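Lipoprotein (Burkholderia cenocepacia, PDB 4QHQ) binds methionine between its two lobes and is probably the substrate-binding lipoprotein that hands the amino acid to an ABC transporter. Local coordinates at residues H57-S63 with D107-R113; S81-V85 with R113-L118; Y86-F90 with L163-D167; T173-L177 with F233-M237. All blocks are in the same frame, centred on the assembly; numbering follows the deposited sequence.

Contact 1 of 4, residues H57-S63 with D107-R113; sequences HQPYLDS and DPSNENR. With MET (methionine), chain B.
Helices 58-63 and 108-113 meet near their N-terminal ends, their axes 8.8 Å apart at closest approach and directed 137° from each other; Y60 faces S109 with 5.4 Å between CA atoms. D107 is the N-cap of the second helix: its OD2 accepts from N110 N (3.1 Å) and N110 ND2 (2.9 Å), and lies 3.6 Å from Y60 CD2 at the ring edge. P108 CB rests 3.6 Å from S63 OG. S109 fills the centre, its OG 3.3 Å from Y60 CA and its CB 3.9 Å from P59 CB. N110 OD1 accepts from H57 NE2 at 2.9 Å, while H57 (chi1 p) caps its own helix, ND1 accepting from Y60 N (3.1 Å). R113, fully extended, gives NH1 to the ligand's OXT (2.8 Å). Methionine SD lies over a face of the H57 ring, and CE over that of Y60. Residues from the starts of two helices, one on each lobe, meeting around the ligand fit the interlobe cleft of a periplasmic-binding-protein fold.

Contact 2 of 4, residues S81-V85 with R113-L118; sequences SPIGV and RALLLL. With MET (methionine), chain B.
I83 lays its CB over one face of the R113 guanidinium, with I83 CG2 3.6 Å from R113 NE. The arginine leaves helix 108-120 with all its chi angles near t, which carries the charged group past the isoleucine to the loop before strand 84-86. There R113 NH2 makes a weak hydrogen bond to S81 O (3.2 Å), and R113 NH1 donates to methionine OXT at 2.8 Å. A water accepts from S81 N (3.0 Å) and R113 NH2 (3.1 Å) and donates to methionine O (2.8 Å), bridging the loop and the arginine to the ligand's carboxylate. E191 forms a salt bridge with R113 NH2 and also accepts from I83 N, fixing the arginine to the loop. S81 and R113 thus help form the carboxylate end of the methionine pocket, in the cleft of a periplasmic-binding-protein fold, while the remaining residues pack helix against sheet within one lobe. Residues 81-85 run in extended conformation, with CA atoms 7.7 Å apart for I83 and A114 and 8.7 Å for V85 and L118. I83 and V85, both t, point toward the helix, and G84 between them has no side chain. L117 (chi1 t, chi2 p) reaches both: L117 CD2 is 4.1 Å from I83 CG2 and 3.8 Å from V85 CG2. One residue further on, L118 CD2 approaches V85 CG2 at 4.4 Å.

Contact 3 of 4, residues Y86-F90 with L163-D167; sequences YSKKF and LSDVD
Apart from Y86, the end of strand 84-86, the two segments are irregular, with CA atoms 6.5 Å apart for K88 and L163 and 6.0 Å for K89 and D167. Y86 CB lies 4.3 Å from L163 CD2, and Y86 O 3.8 Å from the same methyl. S87, chi1 t, donates its OG to D167 O at 2.6 Å; the same OG accepts from K89 N (3.0 Å) and F90 N (2.9 Å), an ST turn and ST motif that turn the chain after the strand. K88 packs its CG 4.0 Å from L163 CB, while a water accepts from K88 N (2.9 Å) and donates to L163 O (2.7 Å) and V166 O (2.8 Å). K89, extended beyond chi1, reaches along the other segment and donates NZ to S164 O (3.1 Å); its NZ stays 4.3 Å from D167 OD1, beyond a salt bridge, and a second water accepts from K89 NZ (2.6 Å) and donates weakly to D167 OD1 (3.0 Å). F90 brings CE2 3.5 Å from D167 OD1 at the ring edge. D167 OD2 accepts from K101 N. The contact joins the loop leaving strand 84-86 to that entering strand 168-171, its antiparallel neighbour, with strand 101-105 alongside.

Contact 4 of 4, residues T173-L177 with F233-M237; sequences TNYAL and FKGSM
Residues 173-177 form the first turn of helix 173-178, closed by L177 N to T173 O at 2.8 Å. Opposite lies a type I' beta turn, F233 to S236, that ends helix 223-233: K234 is the first residue to leave helical angles, with positive phi, and G235 follows with phi 100°, where a side chain would strike the preceding carbonyl. S236 N (3.0 Å) and S236 OG (2.8 Å) both donate to F233 O. The CA atoms stand 7.4 Å apart for T173 and S236, 8.2 Å for L177 and F233. One helical turn apart, T173 and L177 point toward the turn, both chi1 m. L177 does most of the packing: L177 CD1 lies 3.8 Å from F233 CD1, 3.8 Å from M237 SD and 3.6 Å from S236 OG. T173 CG2 is 4.3 Å from M237 CG, and a water accepts from T173 OG1 (2.8 Å) and donates to S236 O (2.8 Å). P10 of helix 10-26 touches both L177 and F233. With no direct hydrogen bond across it, the contact is held by apolar side chains and a single water bridge, so its fit rests on shape more than on polar pairing.

From the N terminus, strand 52-57 leads into 57-63, which opens contact 1. Segments 81-85 and 86-90 then follow one another, beginning contacts 2 and 3. Helix 108-120 closes contact 1 and, one residue overlapping, contact 2; R113 belongs to both and both touch the methionine. Contact 3 closes only at 163-167, so contacts 1, 2 and 3 cross one another. Contact 4 opens and closes later, in series with the rest, yet touches contact 2 through P82 O and T173 OG1 (3.1 Å) and contact 3 through Y86 OH and A176 CB (3.7 Å). Contacts 1 and 4 tie the two lobes across the cleft; contacts 2 and 3 hold together the lobe built on the five-stranded sheet.

Contact 1 of 4, residues H57-S63 with D107-R113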
loop_
_atom_site.group_PDB
_atom_site.type_symbol
_atom_site.label_atom_id
_atom_site.label_comp_id
_atom_site.label_asym_id
_atom_site.label_seq_id
_atom_site.Cartn_x
_atom_site.Cartn_y
_atom_site.Cartn_z
ATOM N N HIS A 57 -4.149 1.651 3.023
ATOM C CA HIS A 57 -4.479 3.076 3.033
ATOM C C HIS A 57 -6.004 3.277 3.024
ATOM O O HIS A 57 -6.762 2.317 2.879
ATOM C CB HIS A 57 -3.766 3.816 1.886
ATOM C CG HIS A 57 -3.886 3.150 0.548
ATOM N ND1 HIS A 57 -5.099 2.944 -0.073
ATOM C CD2 HIS A 57 -2.937 2.684 -0.296
ATOM C CE1 HIS A 57 -4.890 2.365 -1.247
ATOM N NE2 HIS A 57 -3.583 2.212 -1.414
ATOM N N GLN A 58 -6.448 4.513 3.223
ATOM C CA GLN A 58 -7.877 4.794 3.277
ATOM C C GLN A 58 -8.644 4.481 1.982
ATOM O O GLN A 58 -9.754 3.944 2.045
ATOM C CB GLN A 58 -8.161 6.220 3.767
ATOM C CG GLN A 58 -9.636 6.455 4.095
ATOM C CD GLN A 58 -10.089 5.759 5.358
ATOM O OE1 GLN A 58 -9.486 5.917 6.417
ATOM N NE2 GLN A 58 -11.161 4.980 5.250
ATOM N N PRO A 59 -8.068 4.791 0.805
ATOM C CA PRO A 59 -8.789 4.414 -0.419
ATOM C C PRO A 59 -9.014 2.900 -0.499
ATOM O O PRO A 59 -10.089 2.467 -0.926
ATOM C CB PRO A 59 -7.868 4.929 -1.532
ATOM C CG PRO A 59 -7.265 6.157 -0.913
ATOM C CD PRO A 59 -6.964 5.722 0.510
ATOM N N TYR A 60 -8.050 2.108 -0.057
ATOM C CA TYR A 60 -8.244 0.660 -0.050
ATOM C C TYR A 60 -9.364 0.245 0.926
ATOM O O TYR A 60 -10.234 -0.554 0.573
ATOM C CB TYR A 60 -6.941 -0.070 0.292
ATOM C CG TYR A 60 -7.034 -1.562 0.116
ATOM C CD1 TYR A 60 -7.430 -2.395 1.161
ATOM C CD2 TYR A 60 -6.704 -2.146 -1.088
ATOM C CE1 TYR A 60 -7.506 -3.771 0.984
ATOM C CE2 TYR A 60 -6.784 -3.521 -1.280
ATOM C CZ TYR A 60 -7.188 -4.331 -0.230
ATOM O OH TYR A 60 -7.265 -5.685 -0.428
ATOM N N LEU A 61 -9.342 0.786 2.140
ATOM C CA LEU A 61 -10.375 0.480 3.127
ATOM C C LEU A 61 -11.745 0.893 2.597
ATOM O O LEU A 61 -12.727 0.163 2.743
ATOM C CB LEU A 61 -10.069 1.198 4.437
ATOM C CG LEU A 61 -11.058 0.996 5.581
ATOM C CD1 LEU A 61 -11.283 -0.484 5.808
ATOM C CD2 LEU A 61 -10.500 1.661 6.826
ATOM N N ASP A 62 -11.817 2.066 1.969
ATOM C CA ASP A 62 -13.085 2.544 1.407
ATOM C C ASP A 62 -13.629 1.584 0.345
ATOM O O ASP A 62 -14.834 1.306 0.300
ATOM C CB ASP A 62 -12.918 3.934 0.779
ATOM C CG ASP A 62 -12.782 5.036 1.816
ATOM O OD1 ASP A 62 -13.035 4.772 3.011
ATOM O OD2 ASP A 62 -12.421 6.167 1.425
ATOM N N SER A 63 -12.735 1.089 -0.506
ATOM C CA SER A 63 -13.105 0.125 -1.536
ATOM C C SER A 63 -13.629 -1.155 -0.895
ATOM O O SER A 63 -14.645 -1.701 -1.315
ATOM C CB SER A 63 -11.891 -0.184 -2.410
ATOM O OG SER A 63 -12.188 -1.199 -3.351
ATOM N N ASP A 107 -6.582 -4.440 -7.967
ATOM C CA ASP A 107 -7.610 -4.085 -6.989
ATOM C C ASP A 107 -7.990 -2.632 -7.255
ATOM O O ASP A 107 -7.153 -1.859 -7.728
ATOM C CB ASP A 107 -7.102 -4.275 -5.561
ATOM C CG ASP A 107 -5.930 -3.388 -5.259
ATOM O OD1 ASP A 107 -4.815 -3.714 -5.716
ATOM O OD2 ASP A 107 -6.113 -2.344 -4.595
ATOM N N PRO A 108 -9.256 -2.268 -7.000
ATOM C CA PRO A 108 -9.778 -0.978 -7.467
ATOM C C PRO A 108 -8.938 0.230 -7.069
ATOM O O PRO A 108 -8.599 1.039 -7.931
ATOM C CB PRO A 108 -11.161 -0.912 -6.823
ATOM C CG PRO A 108 -11.590 -2.344 -6.783
ATOM C CD PRO A 108 -10.325 -3.106 -6.423
ATOM N N SER A 109 -8.582 0.362 -5.800
ATOM C CA SER A 109 -7.884 1.572 -5.381
ATOM C C SER A 109 -6.428 1.627 -5.829
ATOM O O SER A 109 -5.945 2.679 -6.218
ATOM C CB SER A 109 -7.992 1.793 -3.865
ATOM O OG SER A 109 -7.211 0.872 -3.148
ATOM N N ASN A 110 -5.700 0.519 -5.755
ATOM C CA ASN A 110 -4.317 0.578 -6.216
ATOM C C ASN A 110 -4.169 0.564 -7.735
ATOM O O ASN A 110 -3.200 1.123 -8.258
ATOM C CB ASN A 110 -3.480 -0.507 -5.550
ATOM C CG ASN A 110 -3.276 -0.236 -4.082
ATOM O OD1 ASN A 110 -2.577 0.719 -3.702
ATOM N ND2 ASN A 110 -3.906 -1.050 -3.247
ATOM N N GLU A 111 -5.126 -0.020 -8.447
ATOM C CA GLU A 111 -5.123 0.065 -9.897
ATOM C C GLU A 111 -5.331 1.528 -10.278
ATOM O O GLU A 111 -4.606 2.077 -11.106
ATOM C CB GLU A 111 -6.213 -0.800 -10.538
ATOM C CG GLU A 111 -6.293 -0.533 -12.028
ATOM C CD GLU A 111 -6.894 -1.648 -12.849
ATOM O OE1 GLU A 111 -7.375 -2.661 -12.312
ATOM O OE2 GLU A 111 -6.872 -1.504 -14.088
ATOM N N ASN A 112 -6.319 2.159 -9.658
ATOM C CA ASN A 112 -6.587 3.568 -9.883
ATOM C C ASN A 112 -5.351 4.412 -9.599
ATOM O O ASN A 112 -4.963 5.270 -10.404
ATOM C CB ASN A 112 -7.759 4.025 -9.023
ATOM C CG ASN A 112 -8.121 5.469 -9.261
ATOM O OD1 ASN A 112 -8.586 5.826 -10.339
ATOM N ND2 ASN A 112 -7.921 6.308 -8.250
ATOM N N ARG A 113 -4.716 4.131 -8.473
ATOM C CA ARG A 113 -3.508 4.816 -8.065
ATOM C C ARG A 113 -2.397 4.689 -9.108
ATOM O O ARG A 113 -1.729 5.675 -9.462
ATOM C CB ARG A 113 -3.041 4.211 -6.751
ATOM C CG ARG A 113 -1.757 4.792 -6.198
ATOM C CD ARG A 113 -1.406 4.037 -4.940
ATOM N NE ARG A 113 -0.329 4.674 -4.200
ATOM C CZ ARG A 113 0.189 4.182 -3.085
ATOM N NH1 ARG A 113 -0.263 3.022 -2.610
ATOM N NH2 ARG A 113 1.153 4.835 -2.452
HETATM N N MET B . 1.427 -0.515 1.998
HETATM C CA MET B . 0.665 -0.412 0.753
HETATM C C MET B . 0.910 0.919 0.078
HETATM O O MET B . 0.974 1.932 0.766
HETATM C CB MET B . -0.828 -0.596 1.053
HETATM C CG MET B . -1.729 -0.554 -0.195
HETATM S SD MET B . -3.479 -0.714 0.219
HETATM C CE MET B . -3.554 -2.406 0.813
HETATM O OXT MET B . 1.074 0.997 -1.152
#

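Contact 2 of 4, residues S81-V85 with R113-L118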
loop_
_atom_site.group_PDB
_atom_site.type_symbol
_atom_site.label_atom_id
_atom_site.label_comp_id
_atom_site.label_asym_id
_atom_site.label_seq_id
_atom_site.Cartn_x
_atom_site.Cartn_y
_atom_site.Cartn_z
ATOM N N SER A 81 4.022 5.604 1.647
ATOM C CA SER A 81 5.084 5.016 0.849
ATOM C C SER A 81 4.770 5.200 -0.625
ATOM O O SER A 81 4.089 4.359 -1.220
ATOM C CB SER A 81 5.254 3.534 1.182
ATOM O OG SER A 81 4.052 2.826 0.965
ATOM N N PRO A 82 5.262 6.294 -1.209
ATOM C CA PRO A 82 5.016 6.610 -2.625
ATOM C C PRO A 82 5.261 5.415 -3.542
ATOM O O PRO A 82 6.300 4.760 -3.468
ATOM C CB PRO A 82 6.023 7.725 -2.901
ATOM C CG PRO A 82 6.124 8.433 -1.586
ATOM C CD PRO A 82 6.113 7.310 -0.572
ATOM N N ILE A 83 4.283 5.129 -4.386
ATOM C CA ILE A 83 4.366 3.969 -5.249
ATOM C C ILE A 83 5.289 4.272 -6.425
ATOM O O ILE A 83 5.321 5.393 -6.953
ATOM C CB ILE A 83 2.962 3.504 -5.693
ATOM C CG1 ILE A 83 3.002 2.076 -6.247
ATOM C CG2 ILE A 83 2.300 4.476 -6.631
ATOM C CD1 ILE A 83 1.625 1.409 -6.294
ATOM N N GLY A 84 6.058 3.268 -6.811
ATOM C CA GLY A 84 7.017 3.451 -7.885
ATOM C C GLY A 84 6.734 2.629 -9.118
ATOM O O GLY A 84 5.955 1.652 -9.085
ATOM N N VAL A 85 7.380 3.037 -10.205
ATOM C CA VAL A 85 7.416 2.282 -11.448
ATOM C C VAL A 85 8.803 1.661 -11.541
ATOM O O VAL A 85 9.821 2.354 -11.348
ATOM C CB VAL A 85 7.213 3.205 -12.656
ATOM C CG1 VAL A 85 7.213 2.403 -13.941
ATOM C CG2 VAL A 85 5.913 3.980 -12.535
ATOM N N ARG A 113 -4.716 4.131 -8.473
ATOM C CA ARG A 113 -3.508 4.816 -8.065
ATOM C C ARG A 113 -2.397 4.689 -9.108
ATOM O O ARG A 113 -1.729 5.675 -9.462
ATOM C CB ARG A 113 -3.041 4.211 -6.751
ATOM C CG ARG A 113 -1.757 4.792 -6.198
ATOM C CD ARG A 113 -1.406 4.037 -4.940
ATOM N NE ARG A 113 -0.329 4.674 -4.200
ATOM C CZ ARG A 113 0.189 4.182 -3.085
ATOM N NH1 ARG A 113 -0.263 3.022 -2.610
ATOM N NH2 ARG A 113 1.153 4.835 -2.452
ATOM N N ALA A 114 -2.181 3.468 -9.585
ATOM C CA ALA A 114 -1.158 3.210 -10.607
ATOM C C ALA A 114 -1.439 3.951 -11.907
ATOM O O ALA A 114 -0.528 4.502 -12.512
ATOM C CB ALA A 114 -1.053 1.720 -10.871
ATOM N N LEU A 115 -2.697 3.947 -12.338
ATOM C CA LEU A 115 -3.057 4.587 -13.594
ATOM C C LEU A 115 -2.920 6.103 -13.481
ATOM O O LEU A 115 -2.542 6.773 -14.447
ATOM C CB LEU A 115 -4.474 4.186 -14.009
ATOM C CG LEU A 115 -4.601 2.714 -14.402
ATOM C CD1 LEU A 115 -6.024 2.382 -14.805
ATOM C CD2 LEU A 115 -3.639 2.388 -15.535
ATOM N N LEU A 116 -3.214 6.639 -12.298
ATOM C CA LEU A 116 -3.027 8.068 -12.060
ATOM C C LEU A 116 -1.550 8.445 -12.129
ATOM O O LEU A 116 -1.198 9.483 -12.695
ATOM C CB LEU A 116 -3.605 8.484 -10.709
ATOM C CG LEU A 116 -5.125 8.483 -10.588
ATOM C CD1 LEU A 116 -5.541 8.810 -9.162
ATOM C CD2 LEU A 116 -5.727 9.473 -11.559
ATOM N N LEU A 117 -0.683 7.610 -11.564
ATOM C CA LEU A 117 0.750 7.871 -11.637
ATOM C C LEU A 117 1.207 7.860 -13.087
ATOM O O LEU A 117 1.947 8.753 -13.523
ATOM C CB LEU A 117 1.546 6.849 -10.838
ATOM C CG LEU A 117 3.064 7.029 -10.897
ATOM C CD1 LEU A 117 3.492 8.394 -10.374
ATOM C CD2 LEU A 117 3.772 5.928 -10.150
ATOM N N LEU A 118 0.761 6.866 -13.850
ATOM C CA LEU A 118 1.112 6.810 -15.276
ATOM C C LEU A 118 0.587 8.029 -16.026
ATOM O O LEU A 118 1.243 8.528 -16.945
ATOM C CB LEU A 118 0.599 5.516 -15.918
ATOM C CG LEU A 118 1.245 4.210 -15.461
ATOM C CD1 LEU A 118 0.624 3.022 -16.171
ATOM C CD2 LEU A 118 2.761 4.236 -15.662
HETATM N N MET B . 1.427 -0.515 1.998
HETATM C CA MET B . 0.665 -0.412 0.753
HETATM C C MET B . 0.910 0.919 0.078
HETATM O O MET B . 0.974 1.932 0.766
HETATM C CB MET B . -0.828 -0.596 1.053
HETATM C CG MET B . -1.729 -0.554 -0.195
HETATM S SD MET B . -3.479 -0.714 0.219
HETATM C CE MET B . -3.554 -2.406 0.813
HETATM O OXT MET B . 1.074 0.997 -1.152
HETATM O O HOH W 1 1.424 4.672 0.586
#

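Contact 3 of 4, residues Y86-F90 with L163-D167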
loop_
_atom_site.group_PDB
_atom_site.type_symbol
_atom_site.label_atom_id
_atom_site.label_comp_id
_atom_site.label_asym_id
_atom_site.label_seq_id
_atom_site.Cartn_x
_atom_site.Cartn_y
_atom_site.Cartn_z
ATOM N N TYR A 86 8.839 0.369 -11.872
ATOM C CA TYR A 86 10.074 -0.404 -11.906
ATOM C C TYR A 86 10.233 -1.049 -13.262
ATOM O O TYR A 86 9.254 -1.333 -13.942
ATOM C CB TYR A 86 10.085 -1.487 -10.819
ATOM C CG TYR A 86 9.951 -0.900 -9.449
ATOM C CD1 TYR A 86 8.704 -0.639 -8.914
ATOM C CD2 TYR A 86 11.076 -0.537 -8.720
ATOM C CE1 TYR A 86 8.569 -0.054 -7.667
ATOM C CE2 TYR A 86 10.961 0.046 -7.490
ATOM C CZ TYR A 86 9.705 0.274 -6.958
ATOM O OH TYR A 86 9.599 0.859 -5.722
ATOM N N SER A 87 11.482 -1.256 -13.657
ATOM C CA SER A 87 11.778 -1.887 -14.930
ATOM C C SER A 87 13.139 -2.539 -14.882
ATOM O O SER A 87 14.089 -1.992 -14.326
ATOM C CB SER A 87 11.727 -0.867 -16.059
ATOM O OG SER A 87 12.029 -1.490 -17.300
ATOM N N LYS A 88 13.227 -3.716 -15.486
ATOM C CA LYS A 88 14.499 -4.395 -15.652
ATOM C C LYS A 88 15.063 -4.111 -17.025
ATOM O O LYS A 88 16.132 -4.609 -17.358
ATOM C CB LYS A 88 14.315 -5.911 -15.525
ATOM C CG LYS A 88 13.898 -6.381 -14.150
ATOM C CD LYS A 88 14.968 -6.082 -13.121
ATOM C CE LYS A 88 14.508 -6.478 -11.727
ATOM N NZ LYS A 88 15.402 -5.930 -10.665
ATOM N N LYS A 89 14.335 -3.331 -17.820
ATOM C CA LYS A 89 14.654 -3.185 -19.238
ATOM C C LYS A 89 14.853 -1.739 -19.698
ATOM O O LYS A 89 15.477 -1.508 -20.737
ATOM C CB LYS A 89 13.578 -3.873 -20.094
ATOM C CG LYS A 89 13.239 -5.291 -19.628
ATOM C CD LYS A 89 12.243 -5.986 -20.549
ATOM C CE LYS A 89 11.880 -7.373 -20.017
ATOM N NZ LYS A 89 10.907 -8.079 -20.896
ATOM N N PHE A 90 14.332 -0.775 -18.943
ATOM C CA PHE A 90 14.402 0.637 -19.342
ATOM C C PHE A 90 14.668 1.547 -18.153
ATOM O O PHE A 90 14.247 1.248 -17.040
ATOM C CB PHE A 90 13.103 1.037 -20.043
ATOM C CG PHE A 90 12.832 0.234 -21.283
ATOM C CD1 PHE A 90 13.540 0.486 -22.449
ATOM C CD2 PHE A 90 11.897 -0.798 -21.277
ATOM C CE1 PHE A 90 13.321 -0.260 -23.598
ATOM C CE2 PHE A 90 11.676 -1.550 -22.438
ATOM C CZ PHE A 90 12.385 -1.275 -23.596
ATOM N N LEU A 163 8.424 -8.963 -13.464
ATOM C CA LEU A 163 9.330 -7.942 -13.990
ATOM C C LEU A 163 10.173 -8.396 -15.176
ATOM O O LEU A 163 10.495 -7.588 -16.048
ATOM C CB LEU A 163 10.234 -7.401 -12.887
ATOM C CG LEU A 163 9.588 -6.245 -12.129
ATOM C CD1 LEU A 163 10.469 -5.801 -10.972
ATOM C CD2 LEU A 163 9.316 -5.067 -13.074
ATOM N N SER A 164 10.529 -9.678 -15.223
ATOM C CA SER A 164 11.332 -10.195 -16.335
ATOM C C SER A 164 10.555 -10.235 -17.652
ATOM O O SER A 164 11.149 -10.304 -18.731
ATOM C CB SER A 164 11.894 -11.585 -16.020
ATOM O OG SER A 164 10.854 -12.538 -15.844
ATOM N N ASP A 165 9.230 -10.164 -17.556
ATOM C CA ASP A 165 8.364 -10.386 -18.710
ATOM C C ASP A 165 7.496 -9.179 -19.078
ATOM O O ASP A 165 6.557 -9.307 -19.871
ATOM C CB ASP A 165 7.457 -11.602 -18.465
ATOM C CG ASP A 165 8.200 -12.923 -18.556
ATOM O OD1 ASP A 165 9.421 -12.949 -18.291
ATOM O OD2 ASP A 165 7.565 -13.946 -18.906
ATOM N N VAL A 166 7.801 -8.016 -18.510
ATOM C CA VAL A 166 7.119 -6.780 -18.889
ATOM C C VAL A 166 8.151 -5.680 -19.055
ATOM O O VAL A 166 9.304 -5.822 -18.639
ATOM C CB VAL A 166 6.073 -6.321 -17.840
ATOM C CG1 VAL A 166 4.972 -7.362 -17.672
ATOM C CG2 VAL A 166 6.739 -6.031 -16.509
ATOM N N ASP A 167 7.742 -4.580 -19.668
ATOM C CA ASP A 167 8.669 -3.472 -19.856
ATOM C C ASP A 167 8.733 -2.532 -18.656
ATOM O O ASP A 167 9.760 -1.894 -18.422
ATOM C CB ASP A 167 8.354 -2.748 -21.158
ATOM C CG ASP A 167 8.483 -3.667 -22.340
ATOM O OD1 ASP A 167 9.534 -4.334 -22.426
ATOM O OD2 ASP A 167 7.532 -3.765 -23.142
HETATM O O HOH W 2 10.758 -4.906 -16.451
HETATM O O HOH W 3 8.654 -7.145 -21.786
#

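Contact 4 of 4, residues T173-L177 with F233-M237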
loop_
_atom_site.group_PDB
_atom_site.type_symbol
_atom_site.label_atom_id
_atom_site.label_comp_id
_atom_site.label_asym_id
_atom_site.label_seq_id
_atom_site.Cartn_x
_atom_site.Cartn_y
_atom_site.Cartn_z
ATOM N N THR A 173 4.988 -0.391 -2.588
ATOM C CA THR A 173 6.279 -0.373 -1.924
ATOM C C THR A 173 6.525 -1.576 -0.997
ATOM O O THR A 173 7.631 -2.092 -0.960
ATOM C CB THR A 173 6.499 0.980 -1.238
ATOM O OG1 THR A 173 6.727 1.968 -2.255
ATOM C CG2 THR A 173 7.671 0.939 -0.287
ATOM N N ASN A 174 5.501 -2.056 -0.286
ATOM C CA ASN A 174 5.717 -3.214 0.597
ATOM C C ASN A 174 6.205 -4.432 -0.192
ATOM O O ASN A 174 7.116 -5.133 0.236
ATOM C CB ASN A 174 4.473 -3.540 1.434
ATOM C CG ASN A 174 3.296 -3.960 0.599
ATOM O OD1 ASN A 174 2.655 -3.133 -0.054
ATOM N ND2 ASN A 174 3.012 -5.255 0.591
ATOM N N TYR A 175 5.609 -4.651 -1.360
ATOM C CA TYR A 175 6.008 -5.767 -2.207
ATOM C C TYR A 175 7.353 -5.512 -2.897
ATOM O O TYR A 175 8.153 -6.435 -3.054
ATOM C CB TYR A 175 4.930 -6.068 -3.248
ATOM C CG TYR A 175 3.640 -6.590 -2.637
ATOM C CD1 TYR A 175 3.648 -7.670 -1.756
ATOM C CD2 TYR A 175 2.422 -6.017 -2.962
ATOM C CE1 TYR A 175 2.471 -8.145 -1.211
ATOM C CE2 TYR A 175 1.241 -6.480 -2.412
ATOM C CZ TYR A 175 1.277 -7.548 -1.552
ATOM O OH TYR A 175 0.112 -8.043 -0.995
ATOM N N ALA A 176 7.586 -4.269 -3.319
ATOM C CA ALA A 176 8.860 -3.912 -3.939
ATOM C C ALA A 176 10.002 -4.155 -2.966
ATOM O O ALA A 176 10.992 -4.806 -3.315
ATOM C CB ALA A 176 8.846 -2.468 -4.411
ATOM N N LEU A 177 9.853 -3.660 -1.738
ATOM C CA LEU A 177 10.876 -3.874 -0.723
ATOM C C LEU A 177 11.100 -5.358 -0.417
ATOM O O LEU A 177 12.231 -5.793 -0.246
ATOM C CB LEU A 177 10.515 -3.121 0.561
ATOM C CG LEU A 177 10.664 -1.596 0.488
ATOM C CD1 LEU A 177 10.051 -0.940 1.707
ATOM C CD2 LEU A 177 12.125 -1.188 0.340
ATOM N N PHE A 233 14.214 1.588 5.936
ATOM C CA PHE A 233 13.620 1.665 4.608
ATOM C C PHE A 233 14.100 2.845 3.770
ATOM O O PHE A 233 13.618 3.061 2.655
ATOM C CB PHE A 233 12.098 1.590 4.705
ATOM C CG PHE A 233 11.626 0.423 5.520
ATOM C CD1 PHE A 233 11.817 -0.868 5.060
ATOM C CD2 PHE A 233 11.024 0.611 6.758
ATOM C CE1 PHE A 233 11.404 -1.952 5.804
ATOM C CE2 PHE A 233 10.609 -0.469 7.506
ATOM C CZ PHE A 233 10.796 -1.752 7.032
ATOM N N LYS A 234 15.056 3.591 4.319
ATOM C CA LYS A 234 15.877 4.527 3.539
ATOM C C LYS A 234 15.108 5.661 2.856
ATOM O O LYS A 234 15.570 6.220 1.860
ATOM C CB LYS A 234 16.713 3.759 2.507
ATOM N N GLY A 235 13.944 6.008 3.394
ATOM C CA GLY A 235 13.153 7.087 2.830
ATOM C C GLY A 235 11.994 6.635 1.955
ATOM O O GLY A 235 11.158 7.445 1.562
ATOM N N SER A 236 11.940 5.343 1.641
ATOM C CA SER A 236 10.845 4.808 0.833
ATOM C C SER A 236 9.526 4.778 1.611
ATOM O O SER A 236 8.446 4.701 1.026
ATOM C CB SER A 236 11.177 3.403 0.338
ATOM O OG SER A 236 11.208 2.475 1.409
ATOM N N MET A 237 9.626 4.825 2.937
ATOM C CA MET A 237 8.467 4.907 3.812
ATOM C C MET A 237 8.700 6.108 4.712
ATOM O O MET A 237 9.787 6.277 5.262
ATOM C CB MET A 237 8.328 3.620 4.620
ATOM C CG MET A 237 7.902 2.433 3.765
ATOM S SD MET A 237 8.249 0.822 4.502
ATOM C CE MET A 237 7.419 0.967 6.084
HETATM O O HOH W 4 8.203 4.258 -1.689
#